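Local coordinates for microcin B17-processing protein McbC (Escherichia coli str. K-12 substr. MG1655, PDB 6GRH), which is necessary to process the inactive microcin B17 precursor into the active peptide, and is an FMN-binding oxidoreductase of the nitroreductase family, at residues G124-I129 with F200-R205; C192-K197 with R252-L257. All blocks are in the same frame, centred on the assembly; numbering follows the deposited sequence.

Two contacts of one nitroreductase-family domain illustrate how chemistry follows place in a fold. Contact 1 includes part of the flavin pocket and is mostly buried, though G124 and Y202 remain partly exposed; its two loop segments meet through a lysine, a tyrosine and a water, with direct touches that are apolar or glycine-mediated. Contact 2 is wholly buried in the central antiparallel sheet, and backbone hydrogen bonds join its segments directly. The chain ties the two together: 124-129 runs into strand 129-135, the neighbour of the strand that ends at I194, while 200-205 follows the helix beginning at F195. K197 NZ hydrogen-bonds Y127 O across the junction, and both contacts also touch the second McbC subunit.

Contact 1. Residues G124-I129 with F200-R205; sequences GALYPI and FKYRYR. With FMN (flavin mononucleotide), chain O; EDO (1,2-ethanediol), chain P.
K201 NZ is gripped from two directions: it donates to Y202 OH at 2.8 Å and to a water at 2.8 Å, and that water in turn donates to G124 O at 2.7 Å. The amine thus reaches the glycine carbonyl through a single water. CG of K201 stands anti to the backbone N (chi1 -177°), and the extended chain beyond it carries the amine up to the glycine, while K201 CG itself sits over the centre of the Y202 ring, a CH-pi-like placement 3.8 Å above its plane. The phenol end sits close against the glycine, with Y202 OH 3.3 Å from G124 CA. G124 and A125 belong to the FMN pocket of this nitroreductase-family domain, whose flavin is shared with the second McbC subunit, as is usual for these dimeric enzymes. The G124 N-H donates to O2 of a 1,2-ethanediol, probably from the crystallisation liquor, at 2.7 Å and 152°. Beside this polar group L126 supplies the apolar contact. Its CD2 meets F200 CZ tip to tip at 4.0 Å, whereas CD1 lies against K201 CB and Y202 CE2, the leucine and lysine side chains crossing at about a right angle. The F200 ring also meets F55 of the second subunit.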
ATOM      1  N   GLY D 124      -0.659  23.743  12.155  1.00 29.98           N
ATOM      2  CA  GLY D 124      -1.932  23.973  12.836  1.00 30.89           C
ATOM      3  C   GLY D 124      -1.860  24.134  14.338  1.00 30.94           C
ATOM      4  O   GLY D 124      -2.884  24.049  15.005  1.00 31.15           O
ATOM      5  N   ALA D 125      -0.656  24.390  14.859  1.00 31.04           N
ATOM      6  CA  ALA D 125      -0.395  24.409  16.296  1.00 31.10           C
ATOM      7  C   ALA D 125      -0.904  23.147  17.021  1.00 30.81           C
ATOM      8  O   ALA D 125      -1.341  23.211  18.172  1.00 30.59           O
ATOM      9  CB  ALA D 125      -0.995  25.660  16.904  1.00 32.11           C
ATOM     10  N   LEU D 126      -0.833  22.008  16.346  1.00 30.28           N
ATOM     11  CA  LEU D 126      -1.378  20.762  16.897  1.00 30.36           C
ATOM     12  C   LEU D 126      -0.392  19.984  17.777  1.00 29.69           C
ATOM     13  O   LEU D 126      -0.820  19.234  18.667  1.00 29.21           O
ATOM     14  CB  LEU D 126      -1.899  19.878  15.765  1.00 30.14           C
ATOM     15  CG  LEU D 126      -3.035  20.534  14.974  1.00 30.91           C
ATOM     16  CD1 LEU D 126      -3.353  19.681  13.762  1.00 30.80           C
ATOM     17  CD2 LEU D 126      -4.271  20.744  15.842  1.00 31.55           C
ATOM     18  N   TYR D 127       0.901  20.158  17.542  1.00 29.17           N
ATOM     19  CA  TYR D 127       1.947  19.507  18.374  1.00 29.20           C
ATOM     20  C   TYR D 127       1.689  18.020  18.660  1.00 29.11           C
ATOM     21  O   TYR D 127       1.515  17.610  19.828  1.00 29.62           O
ATOM     22  CB  TYR D 127       2.147  20.312  19.662  1.00 29.66           C
ATOM     23  CG  TYR D 127       2.711  21.662  19.351  1.00 29.85           C
ATOM     24  CD1 TYR D 127       4.077  21.810  19.122  1.00 29.52           C
ATOM     25  CD2 TYR D 127       1.880  22.774  19.183  1.00 30.22           C
ATOM     26  CE1 TYR D 127       4.618  23.041  18.777  1.00 30.52           C
ATOM     27  CE2 TYR D 127       2.408  24.023  18.863  1.00 30.99           C
ATOM     28  CZ  TYR D 127       3.783  24.150  18.652  1.00 30.92           C
ATOM     29  OH  TYR D 127       4.330  25.354  18.292  1.00 30.92           O
ATOM     30  N   PRO D 128       1.716  17.188  17.607  1.00 28.50           N
ATOM     31  CA  PRO D 128       1.375  15.769  17.785  1.00 28.05           C
ATOM     32  C   PRO D 128       2.470  14.867  18.339  1.00 27.57           C
ATOM     33  O   PRO D 128       2.242  13.666  18.462  1.00 26.58           O
ATOM     34  CB  PRO D 128       1.045  15.311  16.339  1.00 27.86           C
ATOM     35  CG  PRO D 128       1.942  16.165  15.502  1.00 27.85           C
ATOM     36  CD  PRO D 128       1.875  17.519  16.171  1.00 28.32           C
ATOM     37  N   ILE D 129       3.649  15.418  18.619  1.00 27.78           N
ATOM     38  CA  ILE D 129       4.787  14.641  19.039  1.00 27.38           C
ATOM     39  C   ILE D 129       4.927  14.796  20.531  1.00 28.68           C
ATOM     40  O   ILE D 129       4.925  15.904  21.041  1.00 29.90           O
ATOM     41  CB  ILE D 129       6.087  15.106  18.332  1.00 26.98           C
ATOM     42  CG1 ILE D 129       5.928  15.011  16.834  1.00 26.44           C
ATOM     43  CG2 ILE D 129       7.312  14.330  18.825  1.00 26.86           C
ATOM     44  CD1 ILE D 129       5.522  13.646  16.322  1.00 26.05           C
ATOM     45  N   PHE D 200      -5.654  13.833  12.007  1.00 24.21           N
ATOM     46  CA  PHE D 200      -7.070  14.187  12.035  1.00 24.75           C
ATOM     47  C   PHE D 200      -7.436  15.448  11.256  1.00 25.15           C
ATOM     48  O   PHE D 200      -8.511  15.492  10.696  1.00 24.98           O
ATOM     49  CB  PHE D 200      -7.651  14.212  13.453  1.00 25.04           C
ATOM     50  CG  PHE D 200      -7.361  15.450  14.232  1.00 24.95           C
ATOM     51  CD1 PHE D 200      -6.070  15.795  14.570  1.00 24.66           C
ATOM     52  CD2 PHE D 200      -8.396  16.246  14.672  1.00 25.93           C
ATOM     53  CE1 PHE D 200      -5.816  16.899  15.327  1.00 25.33           C
ATOM     54  CE2 PHE D 200      -8.144  17.374  15.425  1.00 26.17           C
ATOM     55  CZ  PHE D 200      -6.855  17.712  15.735  1.00 25.74           C
ATOM     56  N   LYS D 201      -6.548  16.439  11.213  1.00 25.54           N
ATOM     57  CA  LYS D 201      -6.820  17.678  10.484  1.00 25.98           C
ATOM     58  C   LYS D 201      -6.397  17.660   9.007  1.00 26.32           C
ATOM     59  O   LYS D 201      -7.180  18.058   8.101  1.00 26.59           O
ATOM     60  CB  LYS D 201      -6.128  18.867  11.181  1.00 26.58           C
ATOM     61  CG  LYS D 201      -6.434  20.219  10.509  1.00 27.37           C
ATOM     62  CD  LYS D 201      -5.862  21.422  11.236  1.00 28.16           C
ATOM     63  CE  LYS D 201      -6.201  22.721  10.505  1.00 28.71           C
ATOM     64  NZ  LYS D 201      -5.419  23.846  11.042  1.00 29.28           N
ATOM     65  N   TYR D 202      -5.138  17.300   8.781  1.00 26.52           N
ATOM     66  CA  TYR D 202      -4.498  17.394   7.471  1.00 27.44           C
ATOM     67  C   TYR D 202      -4.420  16.091   6.676  1.00 27.01           C
ATOM     68  O   TYR D 202      -3.892  16.100   5.543  1.00 27.58           O
ATOM     69  CB  TYR D 202      -3.077  17.925   7.636  1.00 28.15           C
ATOM     70  CG  TYR D 202      -3.044  19.304   8.229  1.00 29.32           C
ATOM     71  CD1 TYR D 202      -3.593  20.379   7.537  1.00 30.57           C
ATOM     72  CD2 TYR D 202      -2.497  19.535   9.479  1.00 29.65           C
ATOM     73  CE1 TYR D 202      -3.582  21.664   8.074  1.00 32.39           C
ATOM     74  CE2 TYR D 202      -2.479  20.824  10.025  1.00 31.73           C
ATOM     75  CZ  TYR D 202      -3.017  21.869   9.319  1.00 32.13           C
ATOM     76  OH  TYR D 202      -3.022  23.147   9.845  1.00 34.60           O
ATOM     77  N   ARG D 203      -4.901  14.984   7.260  1.00 25.26           N
ATOM     78  CA  ARG D 203      -4.830  13.670   6.635  1.00 24.38           C
ATOM     79  C   ARG D 203      -3.347  13.255   6.412  1.00 23.26           C
ATOM     80  O   ARG D 203      -2.519  13.499   7.292  1.00 23.51           O
ATOM     81  CB  ARG D 203      -5.707  13.619   5.377  1.00 24.77           C
ATOM     82  CG  ARG D 203      -7.178  13.979   5.605  1.00 25.72           C
ATOM     83  CD  ARG D 203      -7.901  14.211   4.280  1.00 26.56           C
ATOM     84  NE  ARG D 203      -7.856  13.041   3.419  1.00 26.97           N
ATOM     85  CZ  ARG D 203      -8.595  11.942   3.557  1.00 28.76           C
ATOM     86  NH1 ARG D 203      -9.508  11.841   4.515  1.00 29.38           N
ATOM     87  NH2 ARG D 203      -8.400  10.909   2.728  1.00 29.28           N
ATOM     88  N   TYR D 204      -3.014  12.630   5.283  1.00 23.00           N
ATOM     89  CA  TYR D 204      -1.661  12.070   5.042  1.00 23.53           C
ATOM     90  C   TYR D 204      -0.515  13.051   5.207  1.00 24.10           C
ATOM     91  O   TYR D 204       0.527  12.713   5.756  1.00 23.68           O
ATOM     92  CB  TYR D 204      -1.561  11.481   3.642  1.00 23.96           C
ATOM     93  CG  TYR D 204      -2.493  10.340   3.397  1.00 24.10           C
ATOM     94  CD1 TYR D 204      -2.187   9.082   3.869  1.00 24.18           C
ATOM     95  CD2 TYR D 204      -3.686  10.517   2.684  1.00 24.61           C
ATOM     96  CE1 TYR D 204      -3.046   8.009   3.660  1.00 24.51           C
ATOM     97  CE2 TYR D 204      -4.553   9.449   2.477  1.00 25.12           C
ATOM     98  CZ  TYR D 204      -4.209   8.197   2.979  1.00 25.26           C
ATOM     99  OH  TYR D 204      -5.009   7.095   2.807  1.00 27.50           O
ATOM    100  N   ARG D 205      -0.705  14.271   4.720  1.00 24.25           N
ATOM    101  CA  ARG D 205       0.303  15.315   4.873  1.00 25.08           C
ATOM    102  C   ARG D 205       0.645  15.589   6.351  1.00 25.17           C
ATOM    103  O   ARG D 205       1.765  15.984   6.667  1.00 24.17           O
ATOM    104  CB  ARG D 205      -0.148  16.594   4.191  1.00 26.49           C
ATOM    105  CG  ARG D 205       0.985  17.550   3.853  1.00 28.18           C
ATOM    106  CD  ARG D 205       0.401  18.674   3.037  1.00 29.01           C
ATOM    107  NE  ARG D 205       1.310  19.601   2.392  1.00 30.19           N
ATOM    108  CZ  ARG D 205       1.888  19.455   1.201  1.00 29.80           C
ATOM    109  NH1 ARG D 205       1.741  18.374   0.490  1.00 29.40           N
ATOM    110  NH2 ARG D 205       2.634  20.438   0.718  1.00 31.46           N
TER
HETATM  111  N1  FMN O 401       1.135  28.266   8.788  1.00 32.40           N
HETATM  112  C2  FMN O 401       0.276  28.640   7.805  1.00 32.83           C
HETATM  113  O2  FMN O 401      -0.296  29.738   7.931  1.00 31.39           O
HETATM  114  N3  FMN O 401       0.030  27.866   6.721  1.00 32.59           N
HETATM  115  C4  FMN O 401       0.637  26.669   6.538  1.00 32.66           C
HETATM  116  O4  FMN O 401       0.409  25.969   5.527  1.00 31.85           O
HETATM  117  C4A FMN O 401       1.580  26.182   7.575  1.00 30.74           C
HETATM  118  N5  FMN O 401       2.218  24.992   7.478  1.00 30.41           N
HETATM  119  C5A FMN O 401       3.087  24.586   8.441  1.00 30.43           C
HETATM  120  C6  FMN O 401       3.734  23.362   8.299  1.00 30.24           C
HETATM  121  C7  FMN O 401       4.629  22.904   9.260  1.00 30.72           C
HETATM  122  C7M FMN O 401       5.311  21.570   9.079  1.00 29.93           C
HETATM  123  C8  FMN O 401       4.916  23.740  10.455  1.00 30.42           C
HETATM  124  C8M FMN O 401       5.885  23.258  11.498  1.00 30.53           C
HETATM  125  C9  FMN O 401       4.280  24.972  10.611  1.00 31.19           C
HETATM  126  C9A FMN O 401       3.366  25.440   9.644  1.00 30.46           C
HETATM  127  N10 FMN O 401       2.698  26.692   9.763  1.00 31.08           N
HETATM  128  C10 FMN O 401       1.799  27.081   8.740  1.00 31.82           C
HETATM  129  C1' FMN O 401       2.914  27.595  10.901  1.00 30.22           C
HETATM  130  C2' FMN O 401       2.058  27.162  12.070  1.00 31.43           C
HETATM  131  O2' FMN O 401       0.675  27.436  11.775  1.00 31.32           O
HETATM  132  C3' FMN O 401       2.541  27.857  13.349  1.00 31.98           C
HETATM  133  O3' FMN O 401       3.851  27.385  13.691  1.00 31.81           O
HETATM  134  C4' FMN O 401       1.609  27.639  14.537  1.00 32.07           C
HETATM  135  O4' FMN O 401       0.333  28.212  14.248  1.00 30.04           O
HETATM  136  C5' FMN O 401       2.111  28.271  15.833  1.00 33.13           C
HETATM  137  O5' FMN O 401       2.302  29.669  15.629  1.00 32.27           O
HETATM  138  P   FMN O 401       3.730  30.353  15.870  1.00 34.54           P
HETATM  139  O1P FMN O 401       4.697  29.697  14.913  1.00 33.53           O
HETATM  140  O2P FMN O 401       3.472  31.807  15.526  1.00 34.57           O
HETATM  141  O3P FMN O 401       3.963  30.078  17.323  1.00 32.35           O
HETATM  142  C1  EDO P 402      -2.638  26.961   9.842  1.00 42.72           C
HETATM  143  O1  EDO P 402      -3.291  26.350  10.950  1.00 44.09           O
HETATM  144  C2  EDO P 402      -1.668  25.955   9.271  1.00 41.38           C
HETATM  145  O2  EDO P 402      -0.635  25.655  10.217  1.00 39.55           O
HETATM  146  O   HOH W   1      -5.363  24.117  13.872  1.00 28.96           O

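Contact 2. Residues C192-K197 with R252-L257; sequences CIIFEK and RTVAPL
I193 and A255 exchange both backbone hydrogen bonds of an antiparallel pair, I193 N to A255 O at 3.0 Å and A255 N to I193 O at 3.1 Å. C192 with P256 and I194 with V254 are the flanking non-hydrogen-bonded pairs, their side chains on one face, where C192 CB packs 3.5 Å from V254 CG2. I193 and A255 point to the other face, and the end of L257 swings in, its CD1 within 3.8 Å of I193 CB. F195 joins this face although it already belongs to the helix. Its CG is anti to the carbonyl carbon (chi1 -68°), and the tip, CZ, reaches A255 CB at 3.6 Å, while I193 CG2 lies over one face of the ring, toward the rim. Farther out, I194 is the N-cap residue, and T253 O accepts F195 N at 3.0 Å and a water held by E196 N. The residue just before strand 254-263 thus serves F195 N directly and E196 N through a water. The rings of H27 and F195 meet edge-to-face, and T253 OG1 is hydrogen-bonded to the backbone N of K21 in the McbD chain. The N-H groups of F195 and E196 have acceptors despite their burial, which would limit the cost of leaving solvent.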
ATOM      1  N   CYS D 192       7.769  10.560  20.282  1.00 26.10           N
ATOM      2  CA  CYS D 192       6.709   9.660  19.849  1.00 26.54           C
ATOM      3  C   CYS D 192       5.588  10.399  19.129  1.00 26.12           C
ATOM      4  O   CYS D 192       5.162  11.456  19.564  1.00 27.14           O
ATOM      5  CB  CYS D 192       6.110   8.942  21.045  1.00 27.60           C
ATOM      6  SG  CYS D 192       7.324   7.930  21.922  1.00 30.99           S
ATOM      7  N   ILE D 193       5.103   9.796  18.055  1.00 25.41           N
ATOM      8  CA  ILE D 193       3.986  10.308  17.291  1.00 25.01           C
ATOM      9  C   ILE D 193       2.672   9.702  17.801  1.00 24.98           C
ATOM     10  O   ILE D 193       2.564   8.485  17.942  1.00 25.33           O
ATOM     11  CB  ILE D 193       4.127  10.013  15.783  1.00 24.93           C
ATOM     12  CG1 ILE D 193       2.997  10.707  14.996  1.00 25.54           C
ATOM     13  CG2 ILE D 193       4.167   8.523  15.456  1.00 24.42           C
ATOM     14  CD1 ILE D 193       3.174  10.577  13.507  1.00 25.86           C
ATOM     15  N   ILE D 194       1.684  10.553  18.053  1.00 25.40           N
ATOM     16  CA  ILE D 194       0.317  10.092  18.278  1.00 25.52           C
ATOM     17  C   ILE D 194      -0.371  10.109  16.917  1.00 24.81           C
ATOM     18  O   ILE D 194      -0.663  11.184  16.395  1.00 25.08           O
ATOM     19  CB  ILE D 194      -0.426  10.996  19.281  1.00 26.84           C
ATOM     20  CG1 ILE D 194       0.322  10.995  20.608  1.00 27.96           C
ATOM     21  CG2 ILE D 194      -1.877  10.511  19.452  1.00 26.89           C
ATOM     22  CD1 ILE D 194      -0.309  11.894  21.633  1.00 30.20           C
ATOM     23  N   PHE D 195      -0.654   8.947  16.356  1.00 24.61           N
ATOM     24  CA  PHE D 195      -1.082   8.880  14.940  1.00 24.92           C
ATOM     25  C   PHE D 195      -2.296   9.732  14.655  1.00 24.47           C
ATOM     26  O   PHE D 195      -2.302  10.529  13.716  1.00 23.12           O
ATOM     27  CB  PHE D 195      -1.353   7.459  14.482  1.00 25.66           C
ATOM     28  CG  PHE D 195      -0.116   6.603  14.409  1.00 26.86           C
ATOM     29  CD1 PHE D 195       0.815   6.792  13.406  1.00 27.42           C
ATOM     30  CD2 PHE D 195       0.116   5.616  15.359  1.00 28.20           C
ATOM     31  CE1 PHE D 195       1.951   5.992  13.327  1.00 28.42           C
ATOM     32  CE2 PHE D 195       1.255   4.811  15.287  1.00 29.27           C
ATOM     33  CZ  PHE D 195       2.172   5.011  14.265  1.00 28.17           C
ATOM     34  N   GLU D 196      -3.318   9.578  15.482  1.00 24.14           N
ATOM     35  CA  GLU D 196      -4.572  10.270  15.206  1.00 24.82           C
ATOM     36  C   GLU D 196      -4.467  11.777  15.368  1.00 25.01           C
ATOM     37  O   GLU D 196      -5.125  12.493  14.630  1.00 25.75           O
ATOM     38  CB  GLU D 196      -5.717   9.666  16.025  1.00 25.39           C
ATOM     39  CG  GLU D 196      -6.089   8.284  15.478  1.00 25.02           C
ATOM     40  CD  GLU D 196      -7.382   7.712  16.037  1.00 25.84           C
ATOM     41  OE1 GLU D 196      -8.421   8.422  16.023  1.00 26.64           O
ATOM     42  OE2 GLU D 196      -7.368   6.526  16.430  1.00 25.82           O
ATOM     43  N   LYS D 197      -3.626  12.262  16.281  1.00 25.94           N
ATOM     44  CA  LYS D 197      -3.377  13.691  16.415  1.00 27.50           C
ATOM     45  C   LYS D 197      -2.615  14.236  15.202  1.00 26.86           C
ATOM     46  O   LYS D 197      -2.856  15.371  14.797  1.00 27.39           O
ATOM     47  CB  LYS D 197      -2.618  14.007  17.687  1.00 30.28           C
ATOM     48  CG  LYS D 197      -2.610  15.496  17.993  1.00 34.04           C
ATOM     49  CD  LYS D 197      -2.934  15.743  19.438  1.00 37.29           C
ATOM     50  CE  LYS D 197      -2.723  17.195  19.808  1.00 40.77           C
ATOM     51  NZ  LYS D 197      -1.489  17.421  20.621  1.00 42.00           N
ATOM     52  N   ARG D 252      -1.112   0.878  19.093  1.00 27.28           N
ATOM     53  CA  ARG D 252      -2.260   1.290  18.258  1.00 27.03           C
ATOM     54  C   ARG D 252      -2.446   2.807  18.186  1.00 26.84           C
ATOM     55  O   ARG D 252      -3.030   3.312  17.218  1.00 27.79           O
ATOM     56  CB  ARG D 252      -3.555   0.651  18.745  1.00 27.84           C
ATOM     57  CG  ARG D 252      -3.582  -0.863  18.616  1.00 28.82           C
ATOM     58  CD  ARG D 252      -4.721  -1.495  19.415  1.00 30.95           C
ATOM     59  NE  ARG D 252      -4.610  -1.231  20.849  1.00 32.57           N
ATOM     60  CZ  ARG D 252      -5.440  -1.698  21.779  1.00 33.32           C
ATOM     61  NH1 ARG D 252      -6.464  -2.480  21.461  1.00 33.82           N
ATOM     62  NH2 ARG D 252      -5.239  -1.394  23.056  1.00 34.24           N
ATOM     63  N   THR D 253      -1.947   3.529  19.182  1.00 25.77           N
ATOM     64  CA  THR D 253      -2.130   4.972  19.271  1.00 26.03           C
ATOM     65  C   THR D 253      -0.862   5.749  19.023  1.00 25.62           C
ATOM     66  O   THR D 253      -0.917   6.821  18.403  1.00 23.79           O
ATOM     67  CB  THR D 253      -2.676   5.305  20.671  1.00 26.68           C
ATOM     68  OG1 THR D 253      -3.992   4.778  20.773  1.00 26.73           O
ATOM     69  CG2 THR D 253      -2.740   6.789  20.952  1.00 27.23           C
ATOM     70  N   VAL D 254       0.265   5.237  19.546  1.00 25.74           N
ATOM     71  CA  VAL D 254       1.508   6.001  19.657  1.00 26.50           C
ATOM     72  C   VAL D 254       2.735   5.119  19.344  1.00 27.68           C
ATOM     73  O   VAL D 254       2.761   3.921  19.674  1.00 28.39           O
ATOM     74  CB  VAL D 254       1.596   6.738  21.025  1.00 28.25           C
ATOM     75  CG1 VAL D 254       1.477   5.793  22.209  1.00 29.26           C
ATOM     76  CG2 VAL D 254       2.860   7.566  21.161  1.00 28.45           C
ATOM     77  N   ALA D 255       3.699   5.683  18.617  1.00 27.18           N
ATOM     78  CA  ALA D 255       4.887   4.941  18.171  1.00 27.08           C
ATOM     79  C   ALA D 255       6.130   5.822  18.392  1.00 26.90           C
ATOM     80  O   ALA D 255       6.078   7.002  18.143  1.00 25.02           O
ATOM     81  CB  ALA D 255       4.759   4.503  16.704  1.00 26.94           C
ATOM     82  N   PRO D 256       7.239   5.235  18.899  1.00 27.61           N
ATOM     83  CA  PRO D 256       8.508   5.971  19.011  1.00 28.16           C
ATOM     84  C   PRO D 256       9.159   6.230  17.642  1.00 28.18           C
ATOM     85  O   PRO D 256       9.362   5.302  16.878  1.00 30.28           O
ATOM     86  CB  PRO D 256       9.371   5.032  19.866  1.00 28.77           C
ATOM     87  CG  PRO D 256       8.862   3.667  19.550  1.00 28.35           C
ATOM     88  CD  PRO D 256       7.382   3.828  19.346  1.00 28.29           C
ATOM     89  N   LEU D 257       9.431   7.484  17.320  1.00 28.15           N
ATOM     90  CA  LEU D 257      10.040   7.845  16.039  1.00 28.11           C
ATOM     91  C   LEU D 257      11.566   7.845  16.067  1.00 27.87           C
ATOM     92  O   LEU D 257      12.201   7.500  15.079  1.00 26.73           O
ATOM     93  CB  LEU D 257       9.539   9.221  15.555  1.00 28.51           C
ATOM     94  CG  LEU D 257       8.080   9.309  15.148  1.00 29.12           C
ATOM     95  CD1 LEU D 257       7.712  10.710  14.727  1.00 28.97           C
ATOM     96  CD2 LEU D 257       7.769   8.324  14.039  1.00 29.31           C
TER
HETATM   97  O   HOH W   2      -3.457   7.772  17.577  1.00 26.21           O
HETATM   98  O   HOH W   3      -4.810   5.483  16.650  1.00 30.68           O